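Cytosolic phospholipase A2 delta (Homo sapiens, PDB 5IZ5) hydrolyses glycerophospholipids at the sn-2 position in a calcium-dependent manner, releasing a fatty acid with a preference for linoleic acid. Local coordinates at residues P378-Q382 and R383-G387; L396-K400 and L401-S405. The protein carries 3 engineered substitutions. All blocks are in the same frame, centred on the assembly; numbering follows the deposited sequence.

Interaction 1 (P378-Q382 and R383-G387)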
loop_
_atom_site.group_PDB
_atom_site.type_symbol
_atom_site.label_atom_id
_atom_site.label_comp_id
_atom_site.label_asym_id
_atom_site.label_seq_id
_atom_site.Cartn_x
_atom_site.Cartn_y
_atom_site.Cartn_z
ATOM N N PRO B 378 13.009 8.686 20.619
ATOM C CA PRO B 378 12.775 7.341 21.179
ATOM C C PRO B 378 12.131 7.310 22.578
ATOM O O PRO B 378 11.676 6.255 23.021
ATOM C CB PRO B 378 14.183 6.729 21.258
ATOM C CG PRO B 378 15.056 7.587 20.421
ATOM C CD PRO B 378 14.442 8.949 20.390
ATOM N N GLU B 379 12.109 8.452 23.257
ATOM C CA GLU B 379 11.573 8.556 24.605
ATOM C C GLU B 379 10.332 9.437 24.706
ATOM O O GLU B 379 9.958 9.839 25.801
ATOM C CB GLU B 379 12.674 9.117 25.522
ATOM C CG GLU B 379 13.122 8.175 26.609
ATOM C CD GLU B 379 13.431 6.793 26.111
ATOM O OE1 GLU B 379 14.306 6.630 25.245
ATOM O OE2 GLU B 379 12.790 5.855 26.607
ATOM N N TRP B 380 9.667 9.706 23.584
ATOM C CA TRP B 380 8.658 10.769 23.537
ATOM C C TRP B 380 7.543 10.660 24.584
ATOM O O TRP B 380 7.207 11.660 25.193
ATOM C CB TRP B 380 8.067 10.929 22.126
ATOM C CG TRP B 380 7.148 9.827 21.668
ATOM C CD1 TRP B 380 7.482 8.746 20.918
ATOM C CD2 TRP B 380 5.743 9.721 21.913
ATOM N NE1 TRP B 380 6.378 7.962 20.686
ATOM C CE2 TRP B 380 5.295 8.539 21.287
ATOM C CE3 TRP B 380 4.823 10.506 22.608
ATOM C CZ2 TRP B 380 3.963 8.121 21.334
ATOM C CZ3 TRP B 380 3.500 10.095 22.655
ATOM C CH2 TRP B 380 3.081 8.910 22.024
ATOM N N SER B 381 6.981 9.470 24.809
ATOM C CA SER B 381 5.877 9.333 25.769
ATOM C C SER B 381 6.361 9.408 27.218
ATOM O O SER B 381 5.563 9.605 28.124
ATOM C CB SER B 381 5.076 8.047 25.552
ATOM O OG SER B 381 5.767 6.903 26.027
ATOM N N GLN B 382 7.666 9.248 27.424
ATOM C CA GLN B 382 8.277 9.374 28.750
ATOM C C GLN B 382 8.780 10.781 29.026
ATOM O O GLN B 382 9.341 11.036 30.092
ATOM C CB GLN B 382 9.448 8.398 28.887
ATOM C CG GLN B 382 9.093 6.960 28.561
ATOM C CD GLN B 382 7.901 6.462 29.355
ATOM O OE1 GLN B 382 7.803 6.713 30.552
ATOM N NE2 GLN B 382 6.991 5.755 28.694
ATOM N N ARG B 383 8.591 11.692 28.077
ATOM C CA ARG B 383 9.040 13.063 28.247
ATOM C C ARG B 383 7.882 14.012 28.101
ATOM O O ARG B 383 6.875 13.686 27.475
ATOM C CB ARG B 383 10.136 13.394 27.245
ATOM C CG ARG B 383 11.336 12.475 27.458
ATOM C CD ARG B 383 12.696 13.155 27.417
ATOM N NE ARG B 383 13.178 13.448 26.071
ATOM C CZ ARG B 383 13.427 14.662 25.576
ATOM N NH1 ARG B 383 13.235 15.766 26.296
ATOM N NH2 ARG B 383 13.880 14.772 24.331
ATOM N N ASP B 384 8.033 15.182 28.704
ATOM C CA ASP B 384 6.985 16.180 28.712
ATOM C C ASP B 384 6.615 16.497 27.266
ATOM O O ASP B 384 7.466 16.901 26.474
ATOM C CB ASP B 384 7.462 17.437 29.447
ATOM C CG ASP B 384 6.353 18.458 29.664
ATOM O OD1 ASP B 384 6.683 19.588 30.068
ATOM O OD2 ASP B 384 5.164 18.150 29.433
ATOM N N LEU B 385 5.344 16.289 26.934
ATOM C CA LEU B 385 4.847 16.552 25.590
ATOM C C LEU B 385 4.844 18.035 25.241
ATOM O O LEU B 385 4.812 18.385 24.069
ATOM C CB LEU B 385 3.446 15.962 25.401
ATOM C CG LEU B 385 3.448 14.467 25.070
ATOM C CD1 LEU B 385 2.089 13.837 25.318
ATOM C CD2 LEU B 385 3.883 14.235 23.627
ATOM N N GLU B 386 4.917 18.904 26.243
ATOM C CA GLU B 386 4.894 20.345 26.007
ATOM C C GLU B 386 6.031 20.839 25.100
ATOM O O GLU B 386 5.894 21.876 24.450
ATOM C CB GLU B 386 4.914 21.108 27.341
ATOM C CG GLU B 386 4.001 22.327 27.372
ATOM C CD GLU B 386 2.525 21.965 27.332
ATOM O OE1 GLU B 386 2.117 21.064 28.092
ATOM O OE2 GLU B 386 1.774 22.580 26.545
ATOM N N GLY B 387 7.146 20.110 25.057
ATOM C CA GLY B 387 8.254 20.439 24.154
ATOM C C GLY B 387 7.879 20.298 22.683
ATOM O O GLY B 387 7.939 21.268 21.935
#

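Interaction 2 (L396-K400 and L401-S405). With SO4 (sulfate ion), chain M.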
loop_
_atom_site.group_PDB
_atom_site.type_symbol
_atom_site.label_atom_id
_atom_site.label_comp_id
_atom_site.label_asym_id
_atom_site.label_seq_id
_atom_site.Cartn_x
_atom_site.Cartn_y
_atom_site.Cartn_z
ATOM N N LEU B 396 3.739 25.935 12.969
ATOM C CA LEU B 396 2.411 26.159 12.415
ATOM C C LEU B 396 2.080 27.663 12.377
ATOM O O LEU B 396 1.259 28.098 11.571
ATOM C CB LEU B 396 1.361 25.359 13.193
ATOM C CG LEU B 396 0.086 24.906 12.468
ATOM C CD1 LEU B 396 0.354 24.243 11.129
ATOM C CD2 LEU B 396 -0.686 23.947 13.362
ATOM N N ALA B 397 2.755 28.448 13.219
ATOM C CA ALA B 397 2.547 29.900 13.295
ATOM C C ALA B 397 3.309 30.701 12.241
ATOM O O ALA B 397 2.834 31.747 11.806
ATOM C CB ALA B 397 2.907 30.410 14.687
ATOM N N LYS B 398 4.487 30.227 11.841
ATOM C CA LYS B 398 5.330 30.975 10.898
ATOM C C LYS B 398 4.653 31.157 9.539
ATOM O O LYS B 398 3.804 30.355 9.144
ATOM C CB LYS B 398 6.683 30.280 10.710
ATOM C CG LYS B 398 6.612 29.032 9.846
ATOM C CD LYS B 398 7.875 28.197 9.938
ATOM C CE LYS B 398 7.687 26.863 9.233
ATOM N NZ LYS B 398 8.991 26.260 8.859
ATOM N N SER B 399 5.047 32.210 8.831
ATOM C CA SER B 399 4.467 32.522 7.524
ATOM C C SER B 399 4.849 31.474 6.485
ATOM O O SER B 399 6.023 31.180 6.291
ATOM C CB SER B 399 4.924 33.898 7.036
ATOM O OG SER B 399 4.555 34.104 5.681
ATOM N N LYS B 400 3.847 30.931 5.811
ATOM C CA LYS B 400 4.068 29.921 4.793
ATOM C C LYS B 400 4.295 30.522 3.416
ATOM O O LYS B 400 4.529 29.787 2.464
ATOM C CB LYS B 400 2.908 28.925 4.763
ATOM C CG LYS B 400 2.640 28.280 6.116
ATOM C CD LYS B 400 3.885 27.608 6.688
ATOM C CE LYS B 400 3.572 26.747 7.900
ATOM N NZ LYS B 400 2.955 27.528 9.009
ATOM N N LEU B 401 4.259 31.846 3.304
ATOM C CA LEU B 401 4.667 32.491 2.078
ATOM C C LEU B 401 6.165 32.732 2.120
ATOM O O LEU B 401 6.854 32.484 1.135
ATOM C CB LEU B 401 3.894 33.792 1.852
ATOM C CG LEU B 401 2.374 33.615 1.774
ATOM C CD1 LEU B 401 1.689 34.972 1.739
ATOM C CD2 LEU B 401 1.960 32.766 0.579
ATOM N N GLU B 402 6.676 33.181 3.265
ATOM C CA GLU B 402 8.109 33.459 3.398
ATOM C C GLU B 402 8.950 32.179 3.561
ATOM O O GLU B 402 10.156 32.210 3.343
ATOM C CB GLU B 402 8.372 34.471 4.522
ATOM C CG GLU B 402 8.496 33.883 5.897
ATOM C CD GLU B 402 8.544 34.919 7.008
ATOM O OE1 GLU B 402 8.344 36.125 6.741
ATOM O OE2 GLU B 402 8.785 34.515 8.163
ATOM N N VAL B 403 8.319 31.057 3.914
ATOM C CA VAL B 403 9.028 29.772 4.002
ATOM C C VAL B 403 9.559 29.371 2.618
ATOM O O VAL B 403 10.634 28.770 2.507
ATOM C CB VAL B 403 8.126 28.652 4.594
ATOM C CG1 VAL B 403 8.728 27.281 4.366
ATOM C CG2 VAL B 403 7.927 28.831 6.095
ATOM N N PHE B 404 8.821 29.743 1.572
ATOM C CA PHE B 404 9.220 29.486 0.186
ATOM C C PHE B 404 10.164 30.561 -0.354
ATOM O O PHE B 404 9.902 31.231 -1.347
ATOM C CB PHE B 404 7.975 29.296 -0.678
ATOM C CG PHE B 404 7.051 28.245 -0.131
ATOM C CD1 PHE B 404 7.537 26.974 0.133
ATOM C CD2 PHE B 404 5.725 28.521 0.164
ATOM C CE1 PHE B 404 6.723 25.989 0.661
ATOM C CE2 PHE B 404 4.900 27.536 0.691
ATOM C CZ PHE B 404 5.400 26.271 0.945
ATOM N N SER B 405 11.279 30.692 0.347
ATOM C CA SER B 405 12.401 31.531 -0.057
ATOM C C SER B 405 13.036 31.006 -1.350
ATOM O O SER B 405 12.860 29.833 -1.694
ATOM C CB SER B 405 13.451 31.520 1.060
ATOM O OG SER B 405 14.021 30.222 1.199
HETATM S S SO4 M . 1.181 32.828 5.747
HETATM O O1 SO4 M . 1.038 33.576 7.018
HETATM O O2 SO4 M . 1.126 31.373 6.011
HETATM O O3 SO4 M . 0.091 33.211 4.825
HETATM O O4 SO4 M . 2.474 33.161 5.112
HETATM O O HOH W 1 6.247 36.759 4.906
#

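Interaction 1 (P378-Q382 and R383-G387)
Trp380 and Leu385 meet across a 3-10 turn, residues 380-382, that runs into helix 386-397 of the catalytic domain. The two side chains run alongside each other. This is the tight half of the contact. Leu385 CD2 sits at the edge of the indole, near its plane, 4.0 Å from Trp380 CE3. A chi1 of 72° at Trp380 brings the indole to this place. Ser381 CB lies over one face of the indole, offset toward the rim. Leu374 of helix 367-375 touches both Trp380 and Leu385, and Tyr375 meets the indole edge-to-face.

The turn is closed by its own backbone. Gln382 N donates to Glu379 O at 2.9 Å. Arg383 N donates to Trp380 O at 3.2 Å.

The other half is loose and faces solvent. Arg383 CG rests 4.1 Å from Glu379 CB, which lies at the edge of the guanidinium. The opposite charges do not meet: Glu379 OE1 is 7.0 Å from Arg383 NE. Glu379 instead forms a salt bridge with Arg458. Gln382 turns its amide to Gln460 and Asp356. Beyond the turn, Asp384 OD2 accepts a weak but nearly straight capping bond from Glu386 N, 3.3 Å at 170°.

Interaction 2 (L396-K400 and L401-S405)
The Phe404 ring meets Lys400 O obliquely, but the model sets the two too close, so this approach is doubtful. Leu409 and Tyr412 of helix 406-422 and Val435 of helix 428-441 also touch the ring. With an alanine in place of Phe404, these three side chains would probably lose their common partner and border a gap. Ser399 CB lies against one face of the Glu402 carboxylate, 3.8 Å from Glu402 CD.

Residues 398-404 form a short linker between two helices. Ser399 OG, anti to its own N at chi1 170°, is turned into the bend. There it accepts a weak, straight bond from Glu402 N, 3.3 Å at 168°. A water bridges the same OG to Glu402 OE1. A sulfate, probably from the crystallisation liquor, accepts from Lys400 N at O2 (2.8 Å) and from Leu401 N at O4 (2.9 Å). Ser399 OG also donates to sulfate O4, though the modelled bond is very short. The sulfate is also hydrogen-bonded to Thr776 OG1 and Ser581 OG.

Lys398 runs nearly perpendicular to Val403. Its CE is 3.7 Å from Val403 CG2, and its NZ goes on to Ser438 O. Kinked at chi2 and again at chi4 (-59°), buried Lys400 brings NZ back to Lys398 O at 3.0 Å. With His395 O and Met775 O, three carbonyls grip the ammonium.

Phe404 centres an inverse gamma turn. Ser405 OG caps helix 406-422 at Arg408 N. The linker thus carries the chain from helix 386-397 into helix 406-422, with Val403 and Phe404 packed on helix 428-441.

How the interactions relate
Interactions 1 and 2 lie at the two ends of helix 386-397. Interaction 1 leads into it and interaction 2 leads out. Their centres are 26 Å apart and their nearest atoms about 11 Å, so they do not touch. Helix 335-351 runs beside both. Leu385 packs on its Leu346 and Leu347, and Leu396 on its Ala336, Met339 and Thr340. Interaction 2 is the one nearer the substrate-binding glycine: the side chain of Lys400 is about 12 Å from that of Gly335. The sulfate belongs to interaction 2 and, as a probable crystallisation component, is no evidence for a substrate site. Interaction 1 lies away from the known catalytic and binding residues and is structural packing.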